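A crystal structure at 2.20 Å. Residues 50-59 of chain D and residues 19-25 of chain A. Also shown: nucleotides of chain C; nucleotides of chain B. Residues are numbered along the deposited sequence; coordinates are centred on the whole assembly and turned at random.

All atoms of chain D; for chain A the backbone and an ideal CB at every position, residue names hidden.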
# COMPACT_ATOMS: atom_id res chain seq x y z
N ALA D 50 -12.13 -4.74 10.84
CA ALA D 50 -11.87 -6.12 11.27
C ALA D 50 -10.95 -6.16 12.47
O ALA D 50 -11.13 -7.00 13.38
CB ALA D 50 -11.25 -6.93 10.12
N ALA D 51 -9.94 -5.28 12.47
CA ALA D 51 -9.04 -5.15 13.62
C ALA D 51 -9.81 -4.68 14.85
O ALA D 51 -9.58 -5.18 15.95
CB ALA D 51 -7.86 -4.17 13.31
N VAL D 52 -10.71 -3.73 14.66
CA VAL D 52 -11.56 -3.22 15.74
C VAL D 52 -12.47 -4.31 16.29
O VAL D 52 -12.57 -4.49 17.51
CB VAL D 52 -12.37 -1.98 15.29
CG1 VAL D 52 -13.49 -1.63 16.29
CG2 VAL D 52 -11.43 -0.80 15.12
N GLU D 53 -13.11 -5.05 15.37
CA GLU D 53 -13.98 -6.19 15.74
C GLU D 53 -13.22 -7.21 16.58
O GLU D 53 -13.74 -7.67 17.58
CB GLU D 53 -14.59 -6.89 14.50
CG GLU D 53 -15.58 -8.03 14.90
CD GLU D 53 -15.79 -9.12 13.82
OE1 GLU D 53 -14.90 -9.32 12.95
OE2 GLU D 53 -16.86 -9.79 13.87
N PHE D 54 -11.99 -7.55 16.17
CA PHE D 54 -11.13 -8.49 16.90
C PHE D 54 -10.83 -7.94 18.29
O PHE D 54 -10.89 -8.67 19.29
CB PHE D 54 -9.82 -8.71 16.15
CG PHE D 54 -8.79 -9.51 16.92
CD1 PHE D 54 -8.84 -10.90 16.95
CD2 PHE D 54 -7.77 -8.86 17.62
CE1 PHE D 54 -7.90 -11.65 17.67
CE2 PHE D 54 -6.82 -9.59 18.34
CZ PHE D 54 -6.88 -10.99 18.37
N MET D 55 -10.51 -6.65 18.34
CA MET D 55 -10.22 -5.95 19.60
C MET D 55 -11.37 -6.12 20.60
O MET D 55 -11.15 -6.48 21.75
CB MET D 55 -9.92 -4.47 19.31
CG MET D 55 -9.01 -3.80 20.30
SD MET D 55 -7.39 -4.59 20.41
CE MET D 55 -7.21 -4.52 22.19
N LYS D 56 -12.61 -5.91 20.14
CA LYS D 56 -13.78 -5.99 21.03
C LYS D 56 -14.09 -7.43 21.45
O LYS D 56 -14.55 -7.69 22.56
CB LYS D 56 -15.01 -5.43 20.33
CG LYS D 56 -14.97 -3.94 20.12
CD LYS D 56 -16.01 -3.53 19.11
CE LYS D 56 -16.11 -2.01 19.04
NZ LYS D 56 -17.02 -1.59 17.94
N THR D 57 -13.82 -8.36 20.54
CA THR D 57 -14.11 -9.77 20.76
C THR D 57 -13.06 -10.39 21.68
O THR D 57 -13.41 -11.04 22.66
CB THR D 57 -14.24 -10.52 19.42
OG1 THR D 57 -15.28 -9.91 18.63
CG2 THR D 57 -14.56 -11.98 19.64
N VAL D 58 -11.79 -10.16 21.37
CA VAL D 58 -10.69 -10.74 22.12
C VAL D 58 -10.55 -10.15 23.53
O VAL D 58 -10.13 -10.84 24.45
CB VAL D 58 -9.34 -10.67 21.34
CG1 VAL D 58 -8.60 -9.34 21.61
CG2 VAL D 58 -8.46 -11.87 21.68
N GLU D 59 -10.90 -8.87 23.69
CA GLU D 59 -10.96 -8.24 25.01
C GLU D 59 -11.92 -8.98 25.94
O GLU D 59 -13.01 -8.49 26.26
CB GLU D 59 -11.39 -6.78 24.91
CG GLU D 59 -10.27 -5.77 24.66
CD GLU D 59 -10.82 -4.41 24.19
OE1 GLU D 59 -12.06 -4.28 24.03
OE2 GLU D 59 -10.01 -3.47 23.97
N UNK A 19 -0.22 -2.54 7.40
CA UNK A 19 -1.26 -3.31 8.08
C UNK A 19 -1.61 -2.67 9.41
O UNK A 19 -0.76 -2.01 10.04
CB UNK A 19 -0.81 -4.76 8.29
N UNK A 20 -2.86 -2.88 9.83
CA UNK A 20 -3.32 -2.58 11.18
C UNK A 20 -2.93 -3.74 12.07
O UNK A 20 -3.19 -4.90 11.73
CB UNK A 20 -4.83 -2.33 11.22
N UNK A 21 -2.32 -3.44 13.22
CA UNK A 21 -2.19 -4.46 14.24
C UNK A 21 -3.07 -4.12 15.43
O UNK A 21 -3.16 -2.97 15.86
CB UNK A 21 -0.73 -4.61 14.67
N UNK A 22 -3.77 -5.13 15.91
CA UNK A 22 -4.57 -5.04 17.12
C UNK A 22 -3.71 -5.60 18.24
O UNK A 22 -3.32 -6.79 18.21
CB UNK A 22 -5.90 -5.79 16.99
N UNK A 23 -3.40 -4.74 19.19
CA UNK A 23 -2.58 -5.08 20.35
C UNK A 23 -3.51 -5.33 21.51
O UNK A 23 -4.43 -4.56 21.75
CB UNK A 23 -1.57 -3.98 20.68
N UNK A 24 -3.28 -6.42 22.22
CA UNK A 24 -4.18 -6.85 23.29
C UNK A 24 -3.38 -7.53 24.39
O UNK A 24 -2.29 -8.06 24.14
CB UNK A 24 -5.26 -7.79 22.75
N UNK A 25 -3.91 -7.51 25.60
CA UNK A 25 -3.29 -8.23 26.69
C UNK A 25 -3.84 -9.65 26.80
O UNK A 25 -5.05 -9.87 26.70
CB UNK A 25 -3.50 -7.48 28.00
P DC C 3 -0.44 5.65 15.89
OP1 DC C 3 -0.16 6.97 15.28
OP2 DC C 3 -1.72 4.96 15.54
O5' DC C 3 0.78 4.66 15.55
C5' DC C 3 2.08 5.18 15.31
C4' DC C 3 3.21 4.17 15.46
O4' DC C 3 3.16 3.41 16.70
C3' DC C 3 3.35 3.15 14.34
O3' DC C 3 4.66 3.33 13.88
C2' DC C 3 3.28 1.80 15.04
C1' DC C 3 3.84 2.21 16.41
N1 DC C 3 3.63 1.19 17.48
C2 DC C 3 4.69 0.83 18.32
O2 DC C 3 5.79 1.37 18.19
N3 DC C 3 4.48 -0.10 19.28
C4 DC C 3 3.28 -0.67 19.40
N4 DC C 3 3.11 -1.59 20.34
C5 DC C 3 2.18 -0.32 18.55
C6 DC C 3 2.40 0.60 17.61
P DT B 5 7.41 -11.34 24.12
OP1 DT B 5 8.19 -12.37 24.84
OP2 DT B 5 6.12 -10.85 24.69
O5' DT B 5 8.31 -10.05 23.87
C5' DT B 5 9.48 -10.15 23.07
C4' DT B 5 10.01 -8.76 22.84
O4' DT B 5 9.14 -8.08 21.90
C3' DT B 5 10.09 -7.85 24.06
O3' DT B 5 11.43 -7.37 24.06
C2' DT B 5 9.03 -6.77 23.81
C1' DT B 5 9.06 -6.73 22.28
N1 DT B 5 7.87 -6.17 21.58
C2 DT B 5 8.08 -5.30 20.53
O2 DT B 5 9.19 -4.93 20.17
N3 DT B 5 6.94 -4.84 19.92
C4 DT B 5 5.63 -5.18 20.23
O4 DT B 5 4.69 -4.71 19.61
C5 DT B 5 5.47 -6.11 21.33
C7 DT B 5 4.10 -6.55 21.77
C6 DT B 5 6.58 -6.56 21.94

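The seven positions have extended backbone angles, and the strand runs 9° from the direction of the chain D helix, with axes 8.2 Å apart at closest approach. CA-to-CB bonds at 20, 22 and 24 point toward the helix; those at 21 and 23 point away. The helix offers D:Ala51, D:Phe54, D:Met55 and D:Val58, an apolar surface, so any selection at the facing positions should rest on size and shape.

At position 19 no chain D atom lies within 5.5 Å of the ideal CB, so the helix sets no preference. The residue is alanine.

Position 20 points toward the helix, its ideal CB 4.1 Å from D:Ala51 CB. The small partner leaves the choice wide: several apolar residues would be compatible, and a large one could turn its end elsewhere. It is tryptophan. A:Trp20 CB lies 4.0 Å from D:Ala51 CB, while chi1 of -57° (m) leads the indole away from the helix; NE1 is hydrogen-bonded elsewhere in the structure.

Position 21 points away, with nothing of chain D near its ideal CB; the visible helix cannot discriminate. Leucine is found.

Position 22 is the tightest. CA of position 22 lies 5.7 Å from D:Ala51 CA, and the ideal CB already sits 3.7 Å from D:Phe54 CD2, 3.9 Å from D:Ala51 O and 3.9 Å from D:Met55 SD. Three neighbours at van der Waals distance favour a small residue, alanine, glycine or perhaps serine. Alanine is deposited: A:Ala22 CB packs 3.6 Å from D:Phe54 CD2 and 4.0 Å from D:Met55 SD.

Position 23 points away from the helix and toward the side where the nucleotides lie. A planar or polar group could suit bases there. The residue is phenylalanine: N4 of DC3 of chain C lies over one ring face, 3.4 Å from A:Phe23 CE1, and O4 of DT5 of chain B lies at the ring edge.

Position 24 again points toward the helix, its ideal CB 3.8 Å from D:Met55 CE and 3.9 Å from D:Val58 CG1. D:Phe54 CE2 is farther from the ideal CB of 24, at 5.0 Å, a distance that a larger apolar side chain could span; leucine, methionine or an aromatic would serve. It is phenylalanine, with chi1 of 61° (p). The edge of D:Phe54 meets the face of A:Phe24, centroids 5.3 Å apart and planes at 77°, and D:Val58 CG2 also lies over a ring face.

Position 25 points sideways with no chain D atom near its ideal CB, so many residues would do. Tyrosine occupies it and makes no contact with the chain D stretch.

Chain A 19-25: AWLAFFY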
# COMPACT_ATOMS: atom_id res chain seq x y z
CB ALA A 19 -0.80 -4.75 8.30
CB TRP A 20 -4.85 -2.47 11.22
CG TRP A 20 -5.43 -1.44 10.29
CD1 TRP A 20 -5.97 -1.66 9.06
CD2 TRP A 20 -5.51 -0.03 10.53
NE1 TRP A 20 -6.39 -0.46 8.51
CE2 TRP A 20 -6.12 0.55 9.40
CE3 TRP A 20 -5.13 0.80 11.59
CZ2 TRP A 20 -6.35 1.93 9.29
CZ3 TRP A 20 -5.36 2.18 11.49
CH2 TRP A 20 -5.97 2.72 10.35
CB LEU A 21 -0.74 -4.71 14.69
CG LEU A 21 0.45 -4.84 13.74
CD1 LEU A 21 1.60 -5.56 14.43
CD2 LEU A 21 0.16 -5.46 12.40
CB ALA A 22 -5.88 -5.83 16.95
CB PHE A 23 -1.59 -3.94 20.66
CG PHE A 23 -0.44 -3.87 19.70
CD1 PHE A 23 0.77 -4.51 19.99
CD2 PHE A 23 -0.57 -3.20 18.48
CE1 PHE A 23 1.83 -4.49 19.10
CE2 PHE A 23 0.48 -3.17 17.57
CZ PHE A 23 1.69 -3.81 17.88
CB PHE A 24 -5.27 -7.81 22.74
CG PHE A 24 -4.74 -9.09 22.14
CD1 PHE A 24 -4.78 -10.29 22.87
CD2 PHE A 24 -4.22 -9.12 20.86
CE1 PHE A 24 -4.29 -11.48 22.31
CE2 PHE A 24 -3.72 -10.30 20.30
CZ PHE A 24 -3.76 -11.48 21.02
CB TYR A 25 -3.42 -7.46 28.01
CG TYR A 25 -2.41 -6.33 28.07
CD1 TYR A 25 -1.08 -6.57 28.44
CD2 TYR A 25 -2.76 -5.03 27.70
CE1 TYR A 25 -0.14 -5.54 28.47
CE2 TYR A 25 -1.83 -3.99 27.74
CZ TYR A 25 -0.53 -4.26 28.12
OH TYR A 25 0.38 -3.23 28.14
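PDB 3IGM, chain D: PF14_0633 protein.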